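Local coordinates for divalent-cation tolerance protein CutA (Thermus thermophilus, PDB 1NZA) that forms a homotrimer and is probably involved in resistance toward heavy metals, consistent with copper-ion binding, at residues Met1-Val5 with Thr59-Phe64; Leu6-Pro10 with Leu74-Thr78. Residue numbers count along the deposited sequence, not the author numbering.

Contact 1 (Met1-Val5 with Thr59-Phe64). With SO4 (sulfate ion), chain H.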
ATOM      1  N   MET A   1      -3.897  -1.746 -16.595  1.00 32.99           N
ATOM      2  CA  MET A   1      -2.678  -2.397 -17.154  1.00 31.59           C
ATOM      3  C   MET A   1      -1.453  -2.108 -16.289  1.00 28.89           C
ATOM      4  O   MET A   1      -0.583  -2.968 -16.132  1.00 26.79           O
ATOM      5  CB  MET A   1      -2.443  -1.922 -18.586  1.00 35.68           C
ATOM      6  CG  MET A   1      -1.158  -2.423 -19.218  1.00 39.61           C
ATOM      7  SD  MET A   1       0.013  -1.074 -19.438  1.00 45.85           S
ATOM      8  CE  MET A   1      -0.989   0.017 -20.447  1.00 44.08           C
ATOM      9  N   GLU A   2      -1.376  -0.898 -15.740  1.00 25.09           N
ATOM     10  CA  GLU A   2      -0.256  -0.562 -14.864  1.00 23.43           C
ATOM     11  C   GLU A   2      -0.635  -1.138 -13.509  1.00 21.48           C
ATOM     12  O   GLU A   2      -1.814  -1.192 -13.167  1.00 19.20           O
ATOM     13  CB  GLU A   2      -0.062   0.950 -14.749  1.00 23.78           C
ATOM     14  CG  GLU A   2       0.206   1.662 -16.061  1.00 28.37           C
ATOM     15  CD  GLU A   2      -1.067   2.122 -16.741  1.00 31.73           C
ATOM     16  OE1 GLU A   2      -0.979   2.897 -17.714  1.00 33.28           O
ATOM     17  OE2 GLU A   2      -2.159   1.708 -16.302  1.00 34.31           O
ATOM     18  N   GLU A   3       0.358  -1.563 -12.741  1.00 19.55           N
ATOM     19  CA  GLU A   3       0.088  -2.176 -11.445  1.00 20.01           C
ATOM     20  C   GLU A   3       1.118  -1.811 -10.395  1.00 18.74           C
ATOM     21  O   GLU A   3       2.245  -1.439 -10.723  1.00 19.29           O
ATOM     22  CB  GLU A   3       0.108  -3.700 -11.576  1.00 20.75           C
ATOM     23  CG  GLU A   3      -0.996  -4.315 -12.407  1.00 24.27           C
ATOM     24  CD  GLU A   3      -0.769  -5.801 -12.647  1.00 25.11           C
ATOM     25  OE1 GLU A   3      -1.762  -6.556 -12.680  1.00 24.99           O
ATOM     26  OE2 GLU A   3       0.399  -6.213 -12.814  1.00 26.01           O
ATOM     27  N   VAL A   4       0.708  -1.906  -9.131  1.00 15.94           N
ATOM     28  CA  VAL A   4       1.613  -1.688  -8.006  1.00 14.91           C
ATOM     29  C   VAL A   4       1.689  -3.083  -7.387  1.00 13.69           C
ATOM     30  O   VAL A   4       0.695  -3.598  -6.863  1.00 15.68           O
ATOM     31  CB  VAL A   4       1.050  -0.714  -6.954  1.00 13.37           C
ATOM     32  CG1 VAL A   4       1.962  -0.712  -5.722  1.00 15.07           C
ATOM     33  CG2 VAL A   4       0.969   0.698  -7.529  1.00 15.34           C
ATOM     34  N   VAL A   5       2.859  -3.706  -7.482  1.00 13.61           N
ATOM     35  CA  VAL A   5       3.052  -5.049  -6.953  1.00 14.43           C
ATOM     36  C   VAL A   5       3.688  -5.032  -5.579  1.00 16.22           C
ATOM     37  O   VAL A   5       4.681  -4.338  -5.360  1.00 17.22           O
ATOM     38  CB  VAL A   5       3.926  -5.882  -7.916  1.00 15.61           C
ATOM     39  CG1 VAL A   5       4.317  -7.197  -7.283  1.00 13.56           C
ATOM     40  CG2 VAL A   5       3.159  -6.134  -9.204  1.00 17.66           C
ATOM     41  N   THR A  59       4.865  -1.505 -12.070  1.00 17.81           N
ATOM     42  CA  THR A  59       5.088  -2.265 -13.297  1.00 20.60           C
ATOM     43  C   THR A  59       3.816  -2.381 -14.144  1.00 20.47           C
ATOM     44  O   THR A  59       2.898  -1.577 -13.994  1.00 20.22           O
ATOM     45  CB  THR A  59       5.615  -3.667 -12.929  1.00 21.79           C
ATOM     46  OG1 THR A  59       5.940  -4.404 -14.116  1.00 22.99           O
ATOM     47  CG2 THR A  59       4.578  -4.419 -12.119  1.00 21.78           C
ATOM     48  N   THR A  60       3.776  -3.364 -15.042  1.00 22.08           N
ATOM     49  CA  THR A  60       2.611  -3.573 -15.904  1.00 24.46           C
ATOM     50  C   THR A  60       2.232  -5.054 -15.978  1.00 24.16           C
ATOM     51  O   THR A  60       3.026  -5.933 -15.640  1.00 24.07           O
ATOM     52  CB  THR A  60       2.875  -3.084 -17.342  1.00 25.93           C
ATOM     53  OG1 THR A  60       3.824  -3.952 -17.972  1.00 26.76           O
ATOM     54  CG2 THR A  60       3.425  -1.676 -17.334  1.00 25.77           C
ATOM     55  N   THR A  61       1.012  -5.327 -16.428  1.00 24.90           N
ATOM     56  CA  THR A  61       0.543  -6.702 -16.543  1.00 26.16           C
ATOM     57  C   THR A  61       1.365  -7.489 -17.559  1.00 26.45           C
ATOM     58  O   THR A  61       1.470  -8.710 -17.467  1.00 26.66           O
ATOM     59  CB  THR A  61      -0.937  -6.756 -16.965  1.00 26.40           C
ATOM     60  OG1 THR A  61      -1.130  -5.949 -18.136  1.00 26.15           O
ATOM     61  CG2 THR A  61      -1.824  -6.247 -15.847  1.00 27.87           C
ATOM     62  N   HIS A  62       1.950  -6.790 -18.524  1.00 27.80           N
ATOM     63  CA  HIS A  62       2.754  -7.462 -19.539  1.00 29.25           C
ATOM     64  C   HIS A  62       4.091  -7.936 -18.983  1.00 28.95           C
ATOM     65  O   HIS A  62       4.627  -8.958 -19.417  1.00 28.46           O
ATOM     66  CB  HIS A  62       2.990  -6.541 -20.739  1.00 32.72           C
ATOM     67  CG  HIS A  62       3.808  -7.167 -21.828  1.00 37.59           C
ATOM     68  ND1 HIS A  62       5.176  -7.319 -21.738  1.00 39.13           N
ATOM     69  CD2 HIS A  62       3.447  -7.705 -23.017  1.00 38.99           C
ATOM     70  CE1 HIS A  62       5.623  -7.922 -22.826  1.00 40.21           C
ATOM     71  NE2 HIS A  62       4.594  -8.166 -23.618  1.00 40.94           N
ATOM     72  N   ALA A  63       4.628  -7.194 -18.021  1.00 26.82           N
ATOM     73  CA  ALA A  63       5.904  -7.550 -17.416  1.00 25.85           C
ATOM     74  C   ALA A  63       5.728  -8.505 -16.245  1.00 24.82           C
ATOM     75  O   ALA A  63       6.633  -9.269 -15.921  1.00 25.45           O
ATOM     76  CB  ALA A  63       6.632  -6.288 -16.950  1.00 25.79           C
ATOM     77  N   PHE A  64       4.551  -8.474 -15.625  1.00 25.17           N
ATOM     78  CA  PHE A  64       4.277  -9.312 -14.460  1.00 25.23           C
ATOM     79  C   PHE A  64       4.719 -10.771 -14.545  1.00 25.60           C
ATOM     80  O   PHE A  64       5.356 -11.276 -13.623  1.00 23.86           O
ATOM     81  CB  PHE A  64       2.790  -9.262 -14.092  1.00 25.14           C
ATOM     82  CG  PHE A  64       2.496  -9.836 -12.735  1.00 24.89           C
ATOM     83  CD1 PHE A  64       2.937  -9.185 -11.584  1.00 25.18           C
ATOM     84  CD2 PHE A  64       1.817 -11.040 -12.605  1.00 24.59           C
ATOM     85  CE1 PHE A  64       2.713  -9.726 -10.327  1.00 22.60           C
ATOM     86  CE2 PHE A  64       1.588 -11.595 -11.345  1.00 24.34           C
ATOM     87  CZ  PHE A  64       2.036 -10.934 -10.203  1.00 25.01           C
TER
HETATM   88  S   SO4 H 200      -5.685   2.403 -17.882  1.00 70.37           S
HETATM   89  O1  SO4 H 200      -4.509   1.465 -17.275  1.00 69.37           O
HETATM   90  O2  SO4 H 200      -5.315   3.754 -17.509  1.00 69.90           O
HETATM   91  O3  SO4 H 200      -5.768   2.237 -19.175  1.00 69.90           O
HETATM   92  O4  SO4 H 200      -6.839   1.999 -17.122  1.00 69.74           O
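Three backbone hydrogen bonds tie the start of strand 2-9 to the end of strand 47-60. Glu-3 and Thr-59 form an antiparallel hydrogen-bonded pair, Glu-3 N to Thr-59 O at 2.8 Å and Thr-59 N to Glu-3 O at 2.9 Å, while Glu-2 and Thr-60 make the next, non-hydrogen-bonded pair. Beyond these pairs Thr-61 N donates to Met-1 O (2.9 Å). The close approach at the non-hydrogen-bonded pair also gives CA-H...O contacts, Thr-60 CA to Met-1 O at 3.3 Å and Glu-2 CA to Thr-59 O at 3.4 Å.

These are the two central strands of the four-stranded antiparallel sheet in CutA's ferredoxin-like fold, and just after the pairing the chain turns into helix 64-74. Phe-64 N bonds to Thr-60 O within that turn.

Apolar contacts gather on the face bearing Thr-59 and Val-5: beta-branched residues suit an extended strand, and Val-5 CG2 sits between Thr-59 CG2 (3.7 Å) and Phe-64 CE1 (3.8 Å).

Among charged groups, Glu-3 OE1 comes to 3.2 Å of Thr-61 CG2; its carboxylate and that of Glu-89 of the second subunit are like charges close together. Glu-2, on the other face with Thr-60, forms a salt bridge with Arg-99 of helix 92-100. Met-1 N makes a weak hydrogen bond to sulfate O1 (3.3 Å), an ion probably from the crystallisation liquor.

Contact 2 (Leu6-Pro10 with Leu74-Thr78). With NA (sodium ion), chain B.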
ATOM      1  N   LEU A   6       3.098  -5.781  -4.649  1.00 15.44           N
ATOM      2  CA  LEU A   6       3.624  -5.867  -3.290  1.00 14.53           C
ATOM      3  C   LEU A   6       4.414  -7.160  -3.144  1.00 15.64           C
ATOM      4  O   LEU A   6       3.976  -8.220  -3.600  1.00 15.57           O
ATOM      5  CB  LEU A   6       2.488  -5.871  -2.260  1.00 14.77           C
ATOM      6  CG  LEU A   6       1.451  -4.746  -2.312  1.00 18.65           C
ATOM      7  CD1 LEU A   6       0.545  -4.827  -1.086  1.00 17.24           C
ATOM      8  CD2 LEU A   6       2.141  -3.416  -2.361  1.00 18.83           C
ATOM      9  N   ILE A   7       5.572  -7.069  -2.499  1.00 13.23           N
ATOM     10  CA  ILE A   7       6.430  -8.226  -2.264  1.00 14.50           C
ATOM     11  C   ILE A   7       7.073  -7.997  -0.905  1.00 14.22           C
ATOM     12  O   ILE A   7       7.524  -6.890  -0.623  1.00 16.91           O
ATOM     13  CB  ILE A   7       7.585  -8.314  -3.295  1.00 14.85           C
ATOM     14  CG1 ILE A   7       7.032  -8.387  -4.720  1.00 13.68           C
ATOM     15  CG2 ILE A   7       8.443  -9.555  -3.015  1.00 15.64           C
ATOM     16  CD1 ILE A   7       8.094  -8.218  -5.784  1.00 14.28           C
ATOM     17  N   THR A   8       7.092  -9.007  -0.048  1.00 14.26           N
ATOM     18  CA  THR A   8       7.768  -8.828   1.228  1.00 13.92           C
ATOM     19  C   THR A   8       9.004  -9.713   1.179  1.00 16.79           C
ATOM     20  O   THR A   8       9.000 -10.757   0.520  1.00 16.32           O
ATOM     21  CB  THR A   8       6.879  -9.195   2.422  1.00 17.11           C
ATOM     22  OG1 THR A   8       6.228 -10.442   2.171  1.00 16.17           O
ATOM     23  CG2 THR A   8       5.832  -8.109   2.654  1.00 17.21           C
ATOM     24  N   VAL A   9      10.065  -9.272   1.854  1.00 14.06           N
ATOM     25  CA  VAL A   9      11.334  -9.989   1.887  1.00 15.10           C
ATOM     26  C   VAL A   9      11.869 -10.022   3.324  1.00 16.93           C
ATOM     27  O   VAL A   9      11.492  -9.200   4.157  1.00 14.34           O
ATOM     28  CB  VAL A   9      12.359  -9.319   0.937  1.00 15.51           C
ATOM     29  CG1 VAL A   9      11.812  -9.307  -0.493  1.00 16.75           C
ATOM     30  CG2 VAL A   9      12.633  -7.890   1.385  1.00 19.15           C
ATOM     31  N   PRO A  10      12.760 -10.977   3.629  1.00 16.22           N
ATOM     32  CA  PRO A  10      13.335 -11.131   4.968  1.00 16.09           C
ATOM     33  C   PRO A  10      14.468 -10.206   5.395  1.00 14.99           C
ATOM     34  O   PRO A  10      14.753 -10.104   6.590  1.00 15.30           O
ATOM     35  CB  PRO A  10      13.778 -12.590   4.969  1.00 18.57           C
ATOM     36  CG  PRO A  10      14.254 -12.765   3.572  1.00 20.01           C
ATOM     37  CD  PRO A  10      13.165 -12.097   2.757  1.00 19.38           C
ATOM     38  N   LEU A  74      15.264 -14.976  -7.355  1.00 32.03           N
ATOM     39  CA  LEU A  74      16.047 -14.191  -6.407  1.00 30.61           C
ATOM     40  C   LEU A  74      15.589 -14.358  -4.960  1.00 29.44           C
ATOM     41  O   LEU A  74      16.411 -14.397  -4.049  1.00 29.41           O
ATOM     42  CB  LEU A  74      15.994 -12.708  -6.790  1.00 32.00           C
ATOM     43  CG  LEU A  74      16.609 -12.303  -8.134  1.00 31.93           C
ATOM     44  CD1 LEU A  74      16.253 -10.862  -8.448  1.00 33.56           C
ATOM     45  CD2 LEU A  74      18.123 -12.482  -8.092  1.00 34.42           C
ATOM     46  N   HIS A  75      14.280 -14.461  -4.749  1.00 26.77           N
ATOM     47  CA  HIS A  75      13.733 -14.601  -3.401  1.00 26.54           C
ATOM     48  C   HIS A  75      14.161 -15.934  -2.786  1.00 27.91           C
ATOM     49  O   HIS A  75      14.053 -16.987  -3.415  1.00 28.03           O
ATOM     50  CB  HIS A  75      12.204 -14.496  -3.449  1.00 22.33           C
ATOM     51  CG  HIS A  75      11.580 -14.069  -2.154  1.00 22.64           C
ATOM     52  ND1 HIS A  75      11.609 -14.847  -1.017  1.00 21.96           N
ATOM     53  CD2 HIS A  75      10.890 -12.950  -1.827  1.00 21.10           C
ATOM     54  CE1 HIS A  75      10.961 -14.228  -0.045  1.00 24.53           C
ATOM     55  NE2 HIS A  75      10.514 -13.075  -0.512  1.00 21.76           N
ATOM     56  N   PRO A  76      14.651 -15.905  -1.535  1.00 28.64           N
ATOM     57  CA  PRO A  76      15.103 -17.115  -0.840  1.00 30.60           C
ATOM     58  C   PRO A  76      14.031 -18.133  -0.457  1.00 31.86           C
ATOM     59  O   PRO A  76      14.333 -19.315  -0.294  1.00 32.85           O
ATOM     60  CB  PRO A  76      15.829 -16.552   0.379  1.00 30.95           C
ATOM     61  CG  PRO A  76      15.049 -15.309   0.678  1.00 28.95           C
ATOM     62  CD  PRO A  76      14.873 -14.711  -0.699  1.00 29.43           C
ATOM     63  N   TYR A  77      12.787 -17.687  -0.322  1.00 31.03           N
ATOM     64  CA  TYR A  77      11.705 -18.585   0.069  1.00 31.23           C
ATOM     65  C   TYR A  77      10.921 -19.142  -1.118  1.00 31.22           C
ATOM     66  O   TYR A  77      10.735 -18.470  -2.132  1.00 31.34           O
ATOM     67  CB  TYR A  77      10.788 -17.864   1.065  1.00 29.62           C
ATOM     68  CG  TYR A  77      11.520 -17.452   2.335  1.00 31.97           C
ATOM     69  CD1 TYR A  77      10.990 -16.491   3.199  1.00 31.14           C
ATOM     70  CD2 TYR A  77      12.760 -18.019   2.664  1.00 31.86           C
ATOM     71  CE1 TYR A  77      11.677 -16.101   4.358  1.00 30.73           C
ATOM     72  CE2 TYR A  77      13.453 -17.637   3.816  1.00 30.83           C
ATOM     73  CZ  TYR A  77      12.909 -16.677   4.658  1.00 31.55           C
ATOM     74  OH  TYR A  77      13.604 -16.290   5.792  1.00 28.16           O
ATOM     75  N   THR A  78      10.469 -20.384  -0.977  1.00 33.07           N
ATOM     76  CA  THR A  78       9.739 -21.076  -2.035  1.00 33.80           C
ATOM     77  C   THR A  78       8.474 -20.401  -2.554  1.00 33.34           C
ATOM     78  O   THR A  78       8.306 -20.261  -3.765  1.00 34.38           O
ATOM     79  CB  THR A  78       9.388 -22.519  -1.609  1.00 35.00           C
ATOM     80  OG1 THR A  78       8.627 -22.496  -0.395  1.00 35.55           O
ATOM     81  CG2 THR A  78      10.659 -23.326  -1.395  1.00 36.15           C
TER
HETATM   82 NA    NA B 104       5.925 -11.911   3.906  1.00 14.60          NA
HETATM   83  O   HOH W   1       3.519 -11.122   3.851  1.00 38.41           O
HETATM   84  O   HOH W   2       5.439 -13.364   5.759  1.00 29.35           O
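A histidine side chain, rather than backbone, makes the one hydrogen bond across this contact: His-75 NE2 donates to Thr-8 O at 3.0 Å, with the carbonyl at the ring edge and near its plane. The other ring nitrogen is used as well, for His-75 ND1 accepts from Tyr-77 N at 3.2 Å. Imidazole suits this place because it can donate at one nitrogen while accepting at the other; the ring thus bridges strand 2-9 and the turn of its own segment. His-75 is where the chain leaves helical geometry after helix 64-74, and its extended backbone starts the irregular path toward strand 82-86.

Aliphatic side chains surround the ring. Ile-7 CG2 approaches its edge at His-75 CD2 (4.4 Å), and Val-9 CG1 lies 4.0 Å from His-75 NE2. Nearer the surface the packing is apolar: Pro-10, just past the strand, sets its CG 3.9 Å from Pro-76 CG and its CB 4.1 Å from Tyr-77 CE1. Proline lacks a backbone N-H to donate, so it fits a strand's exit, and its compact ring presents a rigid apolar surface to the second proline and the tyrosine.

Thr-8 also faces a metal. Its OG1 binds sodium at 2.3 Å, alongside two waters and Glu-52, and hydrogen-bonds to Glu-81. Through His-75 the loop after helix 64-74 is tied to a central strand of the ferredoxin-like CutA sheet, at the backbone of a residue whose side chain binds sodium.

Overall arrangement
Contacts 1 and 2 divide strand 2-9 between them, and their centres lie 18 Å apart on opposite sides of the chain's centre. Contact 1 is mostly buried and joins neighbouring strands, so regular backbone pairing dominates it; contact 2 is only partly buried and joins strand to loop, where a side chain must supply the hydrogen bond, with prolines and Tyr-77 packing towards the surface. Helix 64-74 connects their second segments, beginning at Phe-64 in contact 1 and ending at Leu-74 in contact 2. Both reach the second subunit: Glu-3 packs on its Ala-88, whereas Thr-8 packs on its Asn-32. Of the two sodium-binding residues, Thr-8 belongs to contact 2.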